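Cellulase CEL9M (Clostridium cellulolyticum, PDB 1IA7) hydrolyses beta-1,4-glucosidic linkages in cellulose, probably cutting within the chain and also acting on lichenin and cereal beta-D-glucans. Local coordinates at the beta-D-glucopyranose site. Sequence-based numbering; all coordinates share one arbitrary frame.

The beta-D-glucopyranose site. Residues 59, 126, 129, 203, 363, 365, 372, 406, 410. With BGC (beta-D-glucopyranose), chain B; BGC (beta-D-glucopyranose), chain C.
With CG anti to the backbone N in both Glu410 (chi1 -171°) and His363 (chi1 -172°), a carboxylate and an imidazole edge meet one glucose, BGC of chain C, while Arg365, extended from CG to NE, presents its guanidinium end-on. This sugar is the non-reducing unit of cellobiose, the product of cellulose cleavage, and illustrates how a glycosidase combines flat walls with polar clamps. His126 lies over one side of it, C2 of BGC chain C standing 3.7 Å above the imidazole centre. Across the sugar, Tyr406, poorly ordered, turns a face toward C5, offset toward the ring's rim. Asp59 OD2 fixes the rotation of His126 by accepting from His126 NE2 through its anti lone pair at 2.7 Å (166° at H), and ND1 holds a water shared with both sugars. The 2-hydroxyl O2 of BGC chain C, lying in the guanidinium plane, accepts from Arg365 NH1 at 2.9 Å and NH2 at 2.8 Å, and also bonds His363 NE2 at 2.8 Å. Trp129 lies over one guanidinium face, with CE3 above its centre, and so limits how the group can tilt. Glu410, the family's general acid, accepts from the hydroxyls O4 and O3 of BGC chain C on OE1 at 2.6 Å and OE2 at 2.8 Å respectively, both by syn lone pairs. Because O4 is where the cleaved chain would continue, the cellobiose probably occupies the leaving-group subsites. The second, poorly ordered glucose, BGC of chain B, is less enclosed by protein; Tyr406 OH pairs with its O6, and its O3 donates to O5 of BGC chain C, bracing the turn between the rings. The site is a cleft built largely of loops, with Arg365 and Tyr406 opening helices 365-368 and 406-409, on the family's (alpha/alpha)6 barrel.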
# COMPACT_ATOMS: atom_id res chain seq x y z
N ASP A 59 -4.94 14.09 0.48
CA ASP A 59 -6.21 14.50 -0.08
C ASP A 59 -7.30 13.54 0.38
O ASP A 59 -7.06 12.67 1.22
CB ASP A 59 -6.14 14.53 -1.61
CG ASP A 59 -5.75 13.19 -2.20
OD1 ASP A 59 -5.47 12.25 -1.42
OD2 ASP A 59 -5.72 13.07 -3.44
N HIS A 126 -8.60 18.67 -4.78
CA HIS A 126 -7.36 19.35 -4.41
C HIS A 126 -7.48 20.87 -4.29
O HIS A 126 -6.59 21.52 -3.74
CB HIS A 126 -6.26 18.97 -5.40
CG HIS A 126 -5.90 17.52 -5.36
ND1 HIS A 126 -4.98 16.95 -6.22
CD2 HIS A 126 -6.32 16.52 -4.54
CE1 HIS A 126 -4.86 15.67 -5.93
NE2 HIS A 126 -5.66 15.38 -4.92
N TRP A 129 -9.15 22.73 0.96
CA TRP A 129 -8.22 22.50 2.06
C TRP A 129 -8.94 22.74 3.39
O TRP A 129 -9.22 23.87 3.77
CB TRP A 129 -6.99 23.41 1.97
CG TRP A 129 -5.92 22.98 2.92
CD1 TRP A 129 -5.87 23.22 4.27
CD2 TRP A 129 -4.80 22.14 2.62
NE1 TRP A 129 -4.79 22.58 4.82
CE2 TRP A 129 -4.11 21.90 3.84
CE3 TRP A 129 -4.31 21.56 1.44
CZ2 TRP A 129 -2.96 21.11 3.91
CZ3 TRP A 129 -3.16 20.77 1.51
CH2 TRP A 129 -2.50 20.56 2.74
N PHE A 203 -3.46 11.43 -11.77
CA PHE A 203 -2.86 11.11 -10.48
C PHE A 203 -2.30 9.70 -10.39
O PHE A 203 -1.22 9.49 -9.85
CB PHE A 203 -3.89 11.36 -9.38
CG PHE A 203 -4.46 12.75 -9.43
CD1 PHE A 203 -3.70 13.84 -9.02
CD2 PHE A 203 -5.73 12.98 -9.97
CE1 PHE A 203 -4.19 15.14 -9.14
CE2 PHE A 203 -6.22 14.28 -10.10
CZ PHE A 203 -5.45 15.36 -9.69
N HIS A 363 1.95 17.11 4.47
CA HIS A 363 0.96 17.51 3.48
C HIS A 363 -0.24 16.59 3.70
O HIS A 363 -0.46 15.64 2.95
CB HIS A 363 1.51 17.34 2.06
CG HIS A 363 0.60 17.90 1.00
ND1 HIS A 363 0.45 19.26 0.80
CD2 HIS A 363 -0.22 17.29 0.12
CE1 HIS A 363 -0.44 19.46 -0.16
NE2 HIS A 363 -0.86 18.28 -0.59
N ARG A 365 -4.34 17.11 4.92
CA ARG A 365 -5.42 18.01 5.31
C ARG A 365 -5.96 17.84 6.73
O ARG A 365 -6.01 18.80 7.48
CB ARG A 365 -6.55 17.94 4.27
CG ARG A 365 -6.18 18.59 2.93
CD ARG A 365 -7.19 18.29 1.83
NE ARG A 365 -6.87 19.00 0.58
CZ ARG A 365 -5.83 18.73 -0.21
NH1 ARG A 365 -4.98 17.77 0.11
NH2 ARG A 365 -5.64 19.45 -1.31
N TYR A 372 -7.09 27.28 3.73
CA TYR A 372 -6.30 28.11 2.83
C TYR A 372 -6.35 29.58 3.24
O TYR A 372 -5.53 30.38 2.80
CB TYR A 372 -6.80 28.01 1.39
CG TYR A 372 -6.37 26.79 0.61
CD1 TYR A 372 -5.07 26.28 0.71
CD2 TYR A 372 -7.25 26.18 -0.29
CE1 TYR A 372 -4.66 25.19 -0.07
CE2 TYR A 372 -6.85 25.10 -1.07
CZ TYR A 372 -5.56 24.61 -0.96
OH TYR A 372 -5.17 23.55 -1.75
N TYR A 406 5.35 18.91 -1.77
CA TYR A 406 4.70 17.61 -1.68
C TYR A 406 5.70 16.46 -1.77
O TYR A 406 5.56 15.45 -1.08
CB TYR A 406 3.67 17.42 -2.81
CG TYR A 406 2.95 18.68 -3.26
CD1 TYR A 406 2.38 19.56 -2.35
CD2 TYR A 406 2.83 18.97 -4.62
CE1 TYR A 406 1.71 20.70 -2.77
CE2 TYR A 406 2.16 20.11 -5.06
CZ TYR A 406 1.60 20.97 -4.13
OH TYR A 406 0.94 22.11 -4.55
N GLU A 410 4.45 14.81 1.63
CA GLU A 410 3.17 14.13 1.59
C GLU A 410 3.28 12.71 2.13
O GLU A 410 4.37 12.14 2.21
CB GLU A 410 2.56 14.15 0.19
CG GLU A 410 1.11 13.63 0.18
CD GLU A 410 0.29 14.11 -1.00
OE1 GLU A 410 0.87 14.26 -2.10
OE2 GLU A 410 -0.93 14.33 -0.84
C2 BGC B . -1.92 23.07 -6.40
C3 BGC B . -2.45 21.67 -6.08
C4 BGC B . -2.15 21.31 -4.62
C5 BGC B . -2.68 22.41 -3.69
C6 BGC B . -2.31 22.18 -2.23
C1 BGC B . -2.49 24.08 -5.40
O1 BGC B . -1.96 25.34 -5.64
O2 BGC B . -2.30 23.45 -7.72
O3 BGC B . -1.85 20.73 -6.95
O4 BGC B . -2.79 20.05 -4.30
O5 BGC B . -2.13 23.69 -4.06
O6 BGC B . -0.91 22.14 -2.06
C2 BGC C . -2.77 17.87 -3.34
C3 BGC C . -1.91 16.61 -3.15
C4 BGC C . -1.26 16.20 -4.48
C5 BGC C . -0.53 17.39 -5.10
C6 BGC C . 0.05 17.06 -6.47
C1 BGC C . -1.96 18.97 -4.03
O2 BGC C . -3.22 18.33 -2.07
O3 BGC C . -2.71 15.56 -2.65
O4 BGC C . -0.34 15.14 -4.25
O5 BGC C . -1.44 18.50 -5.28
O6 BGC C . -0.96 16.69 -7.39
O HOH W 1 -3.52 18.41 -7.91